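Local coordinates for protein isomaltodextranase (Arthrobacter globiformis, PDB 5AWQ) that hydrolyses (1->6)-alpha-D-glucosidic linkages in dextran-type polysaccharides, removing successive isomaltose units from the non-reducing ends of the chains, at residues A324-R329 with G353-V358. Numbering follows the deposited sequence.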
loop_
_atom_site.group_PDB
_atom_site.type_symbol
_atom_site.label_atom_id
_atom_site.label_comp_id
_atom_site.label_asym_id
_atom_site.label_seq_id
_atom_site.Cartn_x
_atom_site.Cartn_y
_atom_site.Cartn_z
ATOM N N ALA A 324 -3.336 -16.509 -19.933
ATOM C CA ALA A 324 -3.579 -17.655 -20.821
ATOM C C ALA A 324 -4.930 -18.296 -20.568
ATOM O O ALA A 324 -5.405 -19.090 -21.395
ATOM C CB ALA A 324 -2.478 -18.683 -20.642
ATOM N N SER A 325 -5.533 -18.019 -19.421
ATOM C CA SER A 325 -6.797 -18.629 -19.047
ATOM C C SER A 325 -7.551 -17.791 -18.036
ATOM O O SER A 325 -6.997 -16.880 -17.383
ATOM C CB SER A 325 -6.551 -20.003 -18.427
ATOM O OG SER A 325 -5.922 -19.848 -17.145
ATOM N N ASP A 326 -8.827 -18.116 -17.877
ATOM C CA ASP A 326 -9.668 -17.441 -16.916
ATOM C C ASP A 326 -9.247 -17.766 -15.495
ATOM O O ASP A 326 -9.366 -16.910 -14.618
ATOM C CB ASP A 326 -11.145 -17.788 -17.127
ATOM C CG ASP A 326 -11.681 -17.311 -18.463
ATOM O OD1 ASP A 326 -11.149 -16.358 -19.075
ATOM O OD2 ASP A 326 -12.662 -17.938 -18.925
ATOM N N GLU A 327 -8.725 -18.961 -15.235
ATOM C CA GLU A 327 -8.219 -19.238 -13.887
ATOM C C GLU A 327 -7.026 -18.334 -13.557
ATOM O O GLU A 327 -6.904 -17.869 -12.419
ATOM C CB GLU A 327 -7.873 -20.708 -13.686
ATOM C CG GLU A 327 -9.057 -21.665 -13.776
ATOM C CD GLU A 327 -10.071 -21.599 -12.625
ATOM O OE1 GLU A 327 -9.872 -20.929 -11.576
ATOM O OE2 GLU A 327 -11.125 -22.258 -12.763
ATOM N N GLU A 328 -6.134 -18.103 -14.515
ATOM C CA GLU A 328 -5.034 -17.163 -14.284
ATOM C C GLU A 328 -5.537 -15.745 -14.037
ATOM O O GLU A 328 -4.987 -15.041 -13.193
ATOM C CB GLU A 328 -4.040 -17.132 -15.454
ATOM C CG GLU A 328 -3.140 -18.355 -15.540
ATOM C CD GLU A 328 -2.129 -18.297 -16.669
ATOM O OE1 GLU A 328 -2.124 -17.296 -17.421
ATOM O OE2 GLU A 328 -1.321 -19.244 -16.774
ATOM N N ARG A 329 -6.563 -15.322 -14.781
ATOM C CA ARG A 329 -7.121 -13.980 -14.600
ATOM C C ARG A 329 -7.694 -13.830 -13.198
ATOM O O ARG A 329 -7.488 -12.804 -12.534
ATOM C CB ARG A 329 -8.210 -13.674 -15.634
ATOM C CG ARG A 329 -7.663 -13.393 -17.027
ATOM C CD ARG A 329 -8.742 -13.215 -18.089
ATOM N NE ARG A 329 -8.910 -14.390 -18.942
ATOM C CZ ARG A 329 -8.058 -14.795 -19.878
ATOM N NH1 ARG A 329 -8.317 -15.875 -20.609
ATOM N NH2 ARG A 329 -6.923 -14.144 -20.103
ATOM N N GLY A 353 -11.965 -7.420 -24.393
ATOM C CA GLY A 353 -12.672 -8.604 -24.895
ATOM C C GLY A 353 -13.862 -8.957 -24.013
ATOM O O GLY A 353 -14.655 -8.094 -23.667
ATOM N N ASN A 354 -13.973 -10.230 -23.635
ATOM C CA ASN A 354 -15.008 -10.653 -22.705
ATOM C C ASN A 354 -14.371 -10.888 -21.345
ATOM O O ASN A 354 -14.654 -11.886 -20.722
ATOM C CB ASN A 354 -15.698 -11.971 -23.125
ATOM C CG ASN A 354 -15.838 -12.157 -24.626
ATOM O OD1 ASN A 354 -16.241 -11.257 -25.381
ATOM N ND2 ASN A 354 -15.531 -13.372 -25.067
ATOM N N ASN A 355 -13.513 -9.976 -20.886
ATOM C CA ASN A 355 -12.854 -10.159 -19.583
ATOM C C ASN A 355 -13.255 -9.153 -18.505
ATOM O O ASN A 355 -12.696 -9.179 -17.423
ATOM C CB ASN A 355 -11.322 -10.166 -19.734
ATOM C CG ASN A 355 -10.806 -11.440 -20.349
ATOM O OD1 ASN A 355 -11.307 -12.520 -20.054
ATOM N ND2 ASN A 355 -9.782 -11.322 -21.180
ATOM N N ALA A 356 -14.243 -8.303 -18.769
ATOM C CA ALA A 356 -14.698 -7.333 -17.761
ATOM C C ALA A 356 -15.058 -7.996 -16.441
ATOM O O ALA A 356 -14.827 -7.441 -15.369
ATOM C CB ALA A 356 -15.890 -6.527 -18.278
ATOM N N TRP A 357 -15.617 -9.202 -16.526
ATOM C CA TRP A 357 -16.040 -9.963 -15.368
ATOM C C TRP A 357 -14.957 -10.129 -14.289
ATOM O O TRP A 357 -15.280 -10.216 -13.094
ATOM C CB TRP A 357 -16.564 -11.351 -15.792
ATOM C CG TRP A 357 -15.531 -12.178 -16.464
ATOM C CD1 TRP A 357 -15.276 -12.262 -17.808
ATOM C CD2 TRP A 357 -14.581 -13.021 -15.825
ATOM N NE1 TRP A 357 -14.215 -13.095 -18.038
ATOM C CE2 TRP A 357 -13.771 -13.584 -16.837
ATOM C CE3 TRP A 357 -14.323 -13.357 -14.480
ATOM C CZ2 TRP A 357 -12.732 -14.450 -16.558
ATOM C CZ3 TRP A 357 -13.287 -14.223 -14.205
ATOM C CH2 TRP A 357 -12.511 -14.782 -15.250
ATOM N N VAL A 358 -13.687 -10.205 -14.689
ATOM C CA VAL A 358 -12.631 -10.484 -13.714
ATOM C C VAL A 358 -12.529 -9.330 -12.702
ATOM O O VAL A 358 -12.181 -9.545 -11.543
ATOM C CB VAL A 358 -11.248 -10.737 -14.362
ATOM C CG1 VAL A 358 -11.278 -11.736 -15.498
ATOM C CG2 VAL A 358 -10.655 -9.475 -14.884
HETATM O O HOH W 1 -12.689 -14.609 -20.484
#
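Arg329 packs its aliphatic part against Val358 and Asn355. Arg329 CB lies 3.6 Å from Val358 CG1, and Arg329 CD touches the amide carbon CG of Asn355. A bend at chi3 (-103°) then turns the guanidinium back over its own helix end, where Ser325 O sits over the centre of one face. Asn355 ND2 lies over the opposite face, the amide plane tilted 30° from the guanidinium. Asn355 OD1 is 3.2 Å from Arg329 NE, but the angle is too poor for a hydrogen bond. Asp326 meets Trp357 differently: its OD1 reaches the rim of the indole at CZ2, near the ring plane, with carboxylate and ring 82° apart. One face of the indole receives Val358 CG1 near its rim.

These residues join the first turn of helix 326-339 to the loop between strand 343-345 and helix 362-370. That strand is the last of the eight parallel strands of the (beta/alpha)8 barrel of this family 27 glycosidase, and the contact is surface packing away from the active site. Ser325 is the N-cap: its OG accepts from Glu328 N.

The charged pair lies within the helix turn. Arg329 holds Asp326 side-on, with NE and NH1 both directed at OD1 in the guanidinium plane. The NE bond is 3.0 Å to Asp326 OD1 and uses that oxygen's anti lone pair. Arg329 NH2 donates to the carbonyls of Phe323 and Ala320, and Asn355 ND2 is bonded to Ser321 OG. A leucine in place of Arg329 would probably leave the Asp326 carboxylate without its cationic mate and freer to turn.

Water links the segments. One molecule lies 2.7 Å from Asp326 OD1, is close to Asn355 OD1, and accepts from Trp357 NE1 at 3.3 Å.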